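Local coordinates for titin (Homo sapiens, PDB 5JDD), which serves as a giant structural protein of muscle, its I-band portion including immunoglobulin domains strung in tandem, and is also classed as a protein kinase, at residues Tyr208-Lys222 with Ile236-Val250. Sequence-based numbering, arbitrary orientation. Where two conformers were deposited one is given.
Sequences YKWLKNGVEIKSTDK and IRNVHFGDAADYTFV
Lys222 NZ and His240 N both donate to Asp243 OD2, the ammonium as a 3.0 Å salt bridge on the syn side of the carboxylate and the amide through the anti lone pair. The bonds tie the residue before strand 223-228 to the 3-10 segment 241-243 of an immunoglobulin I-set domain, in whose beta sandwich strands 209-212 and 245-250 run antiparallel within one sheet. The Lys222 chain leaves with CG anti to the backbone N (chi1 -178°) and bends only at its last torsion, which also lets NZ donate a 2.9 Å hydrogen bond to Arg237 O, nearly in line with that carbonyl. The other Asp243 oxygen, OD1, accepts from a water that also donates to Tyr247 OH and accepts from Lys212 NZ. The phenol in turn donates to Asp243 O over 2.6 Å, in the carbonyl plane and on a lone pair, which fixes the rotation of its hydroxyl. Lys212, fully extended, runs alongside the Tyr247 ring to bond Gly242 O from above the carbonyl plane, while Ile217 CD1 meets the ring edge and Phe197 lies against it from the opposing sheet. Paired backbone bonds link Lys209 with Val250 and Leu211 with Thr248. On the inner side of these strands Phe249 turns an edge toward the face of Trp210, planes at 68°, its CB standing over the six-membered ring. Tyr208 adds to this aromatic cluster through CB, 3.5 Å from Phe249 CE1. Leu211 CD1 and Val250 CG2 touch on the other face of the sheet. Where a type I' turn, Lys212 to Val215, leads into strand 215-216, Asn213 carries the pairing one residue on: its N donates to Asp246 O at 2.8 Å, and its OD1 accepts from Asp246 N, the donor tilted 33° from the amide carbonyl plane.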
loop_
_atom_site.group_PDB
_atom_site.type_symbol
_atom_site.label_atom_id
_atom_site.label_comp_id
_atom_site.label_asym_id
_atom_site.label_seq_id
_atom_site.Cartn_x
_atom_site.Cartn_y
_atom_site.Cartn_z
ATOM N N TYR A 208 9.596 -20.311 13.268
ATOM C CA TYR A 208 9.620 -21.751 13.457
ATOM C C TYR A 208 9.140 -22.128 14.848
ATOM O O TYR A 208 9.006 -21.278 15.733
ATOM C CB TYR A 208 11.051 -22.276 13.277
ATOM C CG TYR A 208 11.984 -21.816 14.383
ATOM C CD1 TYR A 208 12.148 -22.578 15.532
ATOM C CD2 TYR A 208 12.683 -20.610 14.285
ATOM C CE1 TYR A 208 12.977 -22.161 16.553
ATOM C CE2 TYR A 208 13.529 -20.189 15.309
ATOM C CZ TYR A 208 13.668 -20.975 16.437
ATOM O OH TYR A 208 14.488 -20.607 17.488
ATOM N N LYS A 209 8.920 -23.425 15.039
ATOM C CA LYS A 209 8.724 -23.977 16.375
ATOM C C LYS A 209 9.249 -25.403 16.409
ATOM O O LYS A 209 9.502 -26.026 15.368
ATOM C CB LYS A 209 7.253 -23.949 16.784
ATOM C CG LYS A 209 6.381 -24.835 15.941
ATOM C CD LYS A 209 4.905 -24.543 16.186
ATOM C CE LYS A 209 4.048 -25.335 15.208
ATOM N NZ LYS A 209 2.596 -25.032 15.367
ATOM N N TRP A 210 9.431 -25.912 17.614
ATOM C CA TRP A 210 9.830 -27.295 17.808
ATOM C C TRP A 210 8.761 -28.023 18.587
ATOM O O TRP A 210 8.153 -27.448 19.504
ATOM C CB TRP A 210 11.129 -27.362 18.604
ATOM C CG TRP A 210 12.344 -26.827 17.890
ATOM C CD1 TRP A 210 12.738 -25.516 17.796
ATOM C CD2 TRP A 210 13.341 -27.595 17.200
ATOM N NE1 TRP A 210 13.915 -25.427 17.080
ATOM C CE2 TRP A 210 14.307 -26.690 16.715
ATOM C CE3 TRP A 210 13.512 -28.964 16.953
ATOM C CZ2 TRP A 210 15.430 -27.108 15.982
ATOM C CZ3 TRP A 210 14.633 -29.380 16.226
ATOM C CH2 TRP A 210 15.577 -28.453 15.758
ATOM N N LEU A 211 8.525 -29.280 18.224
ATOM C CA LEU A 211 7.553 -30.112 18.921
ATOM C C LEU A 211 8.233 -31.318 19.526
ATOM O O LEU A 211 9.186 -31.871 18.950
ATOM C CB LEU A 211 6.485 -30.624 17.947
ATOM C CG LEU A 211 5.877 -29.629 16.951
ATOM C CD1 LEU A 211 4.872 -30.333 16.031
ATOM C CD2 LEU A 211 5.211 -28.465 17.675
ATOM N N LYS A 212 7.717 -31.741 20.677
ATOM C CA LYS A 212 8.100 -32.996 21.318
ATOM C C LYS A 212 6.853 -33.866 21.320
ATOM O O LYS A 212 5.852 -33.515 21.951
ATOM C CB LYS A 212 8.584 -32.740 22.746
ATOM C CG LYS A 212 8.921 -34.015 23.530
ATOM C CD LYS A 212 9.253 -33.683 24.966
ATOM C CE LYS A 212 9.653 -34.933 25.743
ATOM N NZ LYS A 212 9.932 -34.536 27.162
ATOM N N ASN A 213 6.904 -34.981 20.597
ATOM C CA ASN A 213 5.712 -35.799 20.365
ATOM C C ASN A 213 4.491 -34.955 19.978
ATOM O O ASN A 213 3.395 -35.152 20.500
ATOM C CB ASN A 213 5.411 -36.689 21.577
ATOM C CG ASN A 213 6.532 -37.649 21.881
ATOM O OD1 ASN A 213 7.234 -38.101 20.976
ATOM N ND2 ASN A 213 6.706 -37.972 23.161
ATOM N N GLY A 214 4.702 -33.995 19.082
ATOM C CA GLY A 214 3.613 -33.185 18.568
ATOM C C GLY A 214 3.210 -31.983 19.413
ATOM O O GLY A 214 2.341 -31.205 19.011
ATOM N N VAL A 215 3.840 -31.822 20.577
ATOM C CA VAL A 215 3.514 -30.729 21.500
ATOM C C VAL A 215 4.592 -29.645 21.468
ATOM O O VAL A 215 5.782 -29.948 21.600
ATOM C CB VAL A 215 3.383 -31.269 22.932
ATOM C CG1 VAL A 215 3.078 -30.139 23.908
ATOM C CG2 VAL A 215 2.295 -32.328 22.994
ATOM N N GLU A 216 4.190 -28.383 21.313
ATOM C CA GLU A 216 5.167 -27.300 21.214
ATOM C C GLU A 216 6.016 -27.169 22.488
ATOM O O GLU A 216 5.490 -27.126 23.610
ATOM C CB GLU A 216 4.507 -25.951 20.873
ATOM C CG GLU A 216 5.534 -24.816 20.705
ATOM C CD GLU A 216 4.917 -23.463 20.372
ATOM O OE1 GLU A 216 5.553 -22.433 20.685
ATOM O OE2 GLU A 216 3.815 -23.427 19.788
ATOM N N ILE A 217 7.329 -27.120 22.288
ATOM C CA ILE A 217 8.312 -27.023 23.363
ATOM C C ILE A 217 8.501 -25.579 23.830
ATOM O O ILE A 217 8.671 -24.663 23.021
ATOM C CB ILE A 217 9.678 -27.593 22.902
ATOM C CG1 ILE A 217 9.529 -29.060 22.487
ATOM C CG2 ILE A 217 10.757 -27.424 23.989
ATOM C CD1 ILE A 217 10.769 -29.642 21.818
ATOM N N LYS A 218 8.461 -25.404 25.148
ATOM C CA LYS A 218 8.726 -24.135 25.811
ATOM C C LYS A 218 10.229 -23.863 25.892
ATOM O O LYS A 218 11.007 -24.756 26.216
ATOM C CB LYS A 218 8.167 -24.191 27.240
ATOM C CG LYS A 218 8.341 -22.901 28.051
ATOM C CD LYS A 218 7.953 -23.112 29.516
ATOM C CE LYS A 218 8.274 -21.875 30.344
ATOM N NZ LYS A 218 7.930 -22.068 31.782
ATOM N N SER A 219 10.624 -22.622 25.621
ATOM C CA SER A 219 12.007 -22.194 25.831
ATOM C C SER A 219 12.329 -22.178 27.316
ATOM O O SER A 219 11.676 -21.484 28.101
ATOM C CB SER A 219 12.230 -20.798 25.249
ATOM O OG SER A 219 13.512 -20.302 25.599
ATOM N N THR A 220 13.333 -22.957 27.709
ATOM C CA THR A 220 13.745 -23.039 29.106
ATOM C C THR A 220 15.255 -23.192 29.182
ATOM O O THR A 220 15.916 -23.333 28.154
ATOM C CB THR A 220 13.127 -24.257 29.820
ATOM O OG1 THR A 220 13.609 -25.457 29.207
ATOM C CG2 THR A 220 11.604 -24.236 29.759
ATOM N N ASP A 221 15.794 -23.168 30.396
ATOM C CA ASP A 221 17.222 -23.375 30.574
ATOM C C ASP A 221 17.589 -24.759 30.051
ATOM O O ASP A 221 18.640 -24.937 29.434
ATOM C CB ASP A 221 17.630 -23.239 32.046
ATOM C CG ASP A 221 17.552 -21.804 32.556
ATOM O OD1 ASP A 221 17.646 -20.863 31.738
ATOM O OD2 ASP A 221 17.404 -21.626 33.787
ATOM N N LYS A 222 16.706 -25.729 30.270
ATOM C CA LYS A 222 16.969 -27.089 29.808
ATOM C C LYS A 222 16.855 -27.249 28.297
ATOM O O LYS A 222 17.667 -27.937 27.685
ATOM C CB LYS A 222 16.059 -28.099 30.503
ATOM C CG LYS A 222 16.357 -29.521 30.050
ATOM C CD LYS A 222 15.498 -30.530 30.743
ATOM C CE LYS A 222 15.592 -31.851 30.025
ATOM N NZ LYS A 222 16.474 -32.816 30.737
ATOM N N ILE A 236 19.228 -29.720 24.354
ATOM C CA ILE A 236 18.601 -30.252 25.560
ATOM C C ILE A 236 19.674 -30.735 26.524
ATOM O O ILE A 236 20.453 -31.635 26.202
ATOM C CB ILE A 236 17.628 -31.414 25.247
ATOM C CG1 ILE A 236 16.608 -30.991 24.180
ATOM C CG2 ILE A 236 16.907 -31.855 26.507
ATOM C CD1 ILE A 236 15.597 -32.070 23.839
ATOM N N ARG A 237 19.707 -30.140 27.712
ATOM C CA ARG A 237 20.697 -30.503 28.724
ATOM C C ARG A 237 20.260 -31.657 29.603
ATOM O O ARG A 237 19.068 -31.845 29.844
ATOM C CB ARG A 237 21.001 -29.304 29.612
ATOM C CG ARG A 237 21.620 -28.161 28.868
ATOM C CD ARG A 237 21.777 -26.964 29.771
ATOM N NE ARG A 237 22.487 -25.884 29.097
ATOM C CZ ARG A 237 22.903 -24.779 29.702
ATOM N NH1 ARG A 237 22.679 -24.616 30.999
ATOM N NH2 ARG A 237 23.544 -23.845 29.015
ATOM N N ASN A 238 21.245 -32.423 30.077
ATOM C CA ASN A 238 21.046 -33.410 31.142
ATOM C C ASN A 238 19.896 -34.368 30.819
ATOM O O ASN A 238 18.934 -34.489 31.578
ATOM C CB ASN A 238 20.815 -32.706 32.492
ATOM C CG ASN A 238 20.900 -33.663 33.670
ATOM O OD1 ASN A 238 21.492 -34.737 33.568
ATOM N ND2 ASN A 238 20.301 -33.279 34.791
ATOM N N VAL A 239 19.992 -35.036 29.675
ATOM C CA VAL A 239 18.852 -35.814 29.201
ATOM C C VAL A 239 18.549 -37.023 30.082
ATOM O O VAL A 239 19.437 -37.615 30.716
ATOM C CB VAL A 239 18.993 -36.241 27.720
ATOM C CG1 VAL A 239 19.040 -35.016 26.814
ATOM C CG2 VAL A 239 20.229 -37.107 27.516
ATOM N N HIS A 240 17.276 -37.386 30.131
ATOM C CA HIS A 240 16.855 -38.575 30.859
ATOM C C HIS A 240 15.794 -39.285 30.027
ATOM O O HIS A 240 15.489 -38.853 28.913
ATOM C CB HIS A 240 16.345 -38.200 32.258
ATOM C CG HIS A 240 15.312 -37.116 32.251
ATOM N ND1 HIS A 240 14.079 -37.261 31.652
ATOM C CD2 HIS A 240 15.333 -35.863 32.768
ATOM C CE1 HIS A 240 13.383 -36.146 31.802
ATOM N NE2 HIS A 240 14.127 -35.280 32.469
ATOM N N PHE A 241 15.243 -40.367 30.562
ATOM C CA PHE A 241 14.231 -41.157 29.861
ATOM C C PHE A 241 13.061 -40.308 29.380
ATOM O O PHE A 241 12.508 -40.547 28.300
ATOM C CB PHE A 241 13.728 -42.278 30.773
ATOM C CG PHE A 241 12.508 -42.993 30.249
ATOM C CD1 PHE A 241 12.627 -44.026 29.320
ATOM C CD2 PHE A 241 11.241 -42.651 30.708
ATOM C CE1 PHE A 241 11.499 -44.690 28.852
ATOM C CE2 PHE A 241 10.111 -43.304 30.240
ATOM C CZ PHE A 241 10.241 -44.335 29.316
ATOM N N GLY A 242 12.678 -39.319 30.181
ATOM C CA GLY A 242 11.561 -38.463 29.829
ATOM C C GLY A 242 11.800 -37.674 28.556
ATOM O O GLY A 242 10.856 -37.270 27.880
ATOM N N ASP A 243 13.069 -37.459 28.224
ATOM C CA ASP A 243 13.417 -36.724 27.008
ATOM C C ASP A 243 13.418 -37.592 25.758
ATOM O O ASP A 243 13.407 -37.067 24.636
ATOM C CB ASP A 243 14.793 -36.071 27.163
ATOM C CG ASP A 243 14.826 -35.051 28.281
ATOM O OD1 ASP A 243 14.049 -34.072 28.220
ATOM O OD2 ASP A 243 15.617 -35.228 29.231
ATOM N N ALA A 244 13.467 -38.908 25.937
ATOM C CA ALA A 244 13.413 -39.809 24.788
ATOM C C ALA A 244 12.041 -39.707 24.121
ATOM O O ALA A 244 11.014 -40.035 24.716
ATOM C CB ALA A 244 13.735 -41.233 25.201
ATOM N N ALA A 245 12.043 -39.226 22.885
ATOM C CA ALA A 245 10.820 -38.801 22.218
ATOM C C ALA A 245 11.121 -38.497 20.769
ATOM O O ALA A 245 12.284 -38.512 20.347
ATOM C CB ALA A 245 10.271 -37.542 22.905
ATOM N N ASP A 246 10.076 -38.198 20.010
ATOM C CA ASP A 246 10.248 -37.749 18.638
ATOM C C ASP A 246 10.175 -36.230 18.609
ATOM O O ASP A 246 9.249 -35.630 19.171
ATOM C CB ASP A 246 9.160 -38.317 17.726
ATOM C CG ASP A 246 9.197 -39.819 17.630
ATOM O OD1 ASP A 246 10.277 -40.413 17.836
ATOM O OD2 ASP A 246 8.129 -40.404 17.350
ATOM N N TYR A 247 11.142 -35.609 17.945
ATOM C CA TYR A 247 11.205 -34.160 17.879
ATOM C C TYR A 247 10.976 -33.687 16.461
ATOM O O TYR A 247 11.486 -34.295 15.510
ATOM C CB TYR A 247 12.554 -33.676 18.417
ATOM C CG TYR A 247 12.667 -33.905 19.897
ATOM C CD1 TYR A 247 13.077 -35.136 20.409
ATOM C CD2 TYR A 247 12.312 -32.909 20.791
ATOM C CE1 TYR A 247 13.145 -35.355 21.788
ATOM C CE2 TYR A 247 12.404 -33.111 22.169
ATOM C CZ TYR A 247 12.808 -34.341 22.655
ATOM O OH TYR A 247 12.876 -34.551 24.015
ATOM N N THR A 248 10.198 -32.611 16.321
ATOM C CA THR A 248 9.855 -32.091 15.007
ATOM C C THR A 248 10.171 -30.604 14.929
ATOM O O THR A 248 9.775 -29.821 15.795
ATOM C CB THR A 248 8.361 -32.285 14.689
ATOM O OG1 THR A 248 8.026 -33.678 14.786
ATOM C CG2 THR A 248 8.035 -31.788 13.283
ATOM N N PHE A 249 10.896 -30.222 13.886
ATOM C CA PHE A 249 11.085 -28.821 13.565
ATOM C C PHE A 249 10.014 -28.451 12.555
ATOM O O PHE A 249 9.808 -29.184 11.576
ATOM C CB PHE A 249 12.479 -28.609 12.975
ATOM C CG PHE A 249 12.697 -27.235 12.411
ATOM C CD1 PHE A 249 13.096 -26.187 13.231
ATOM C CD2 PHE A 249 12.530 -27.002 11.056
ATOM C CE1 PHE A 249 13.317 -24.915 12.700
ATOM C CE2 PHE A 249 12.734 -25.735 10.523
ATOM C CZ PHE A 249 13.134 -24.689 11.349
ATOM N N VAL A 250 9.335 -27.329 12.793
ATOM C CA VAL A 250 8.279 -26.858 11.902
ATOM C C VAL A 250 8.531 -25.421 11.480
ATOM O O VAL A 250 8.709 -24.553 12.323
ATOM C CB VAL A 250 6.906 -26.887 12.593
ATOM C CG1 VAL A 250 5.818 -26.367 11.649
ATOM C CG2 VAL A 250 6.572 -28.285 13.081
HETATM O O HOH W 1 12.479 -33.186 26.274
HETATM O O HOH W 2 8.369 -40.212 24.235
HETATM O O HOH W 3 7.167 -34.495 17.381
HETATM O O HOH W 4 17.158 -32.829 33.189
#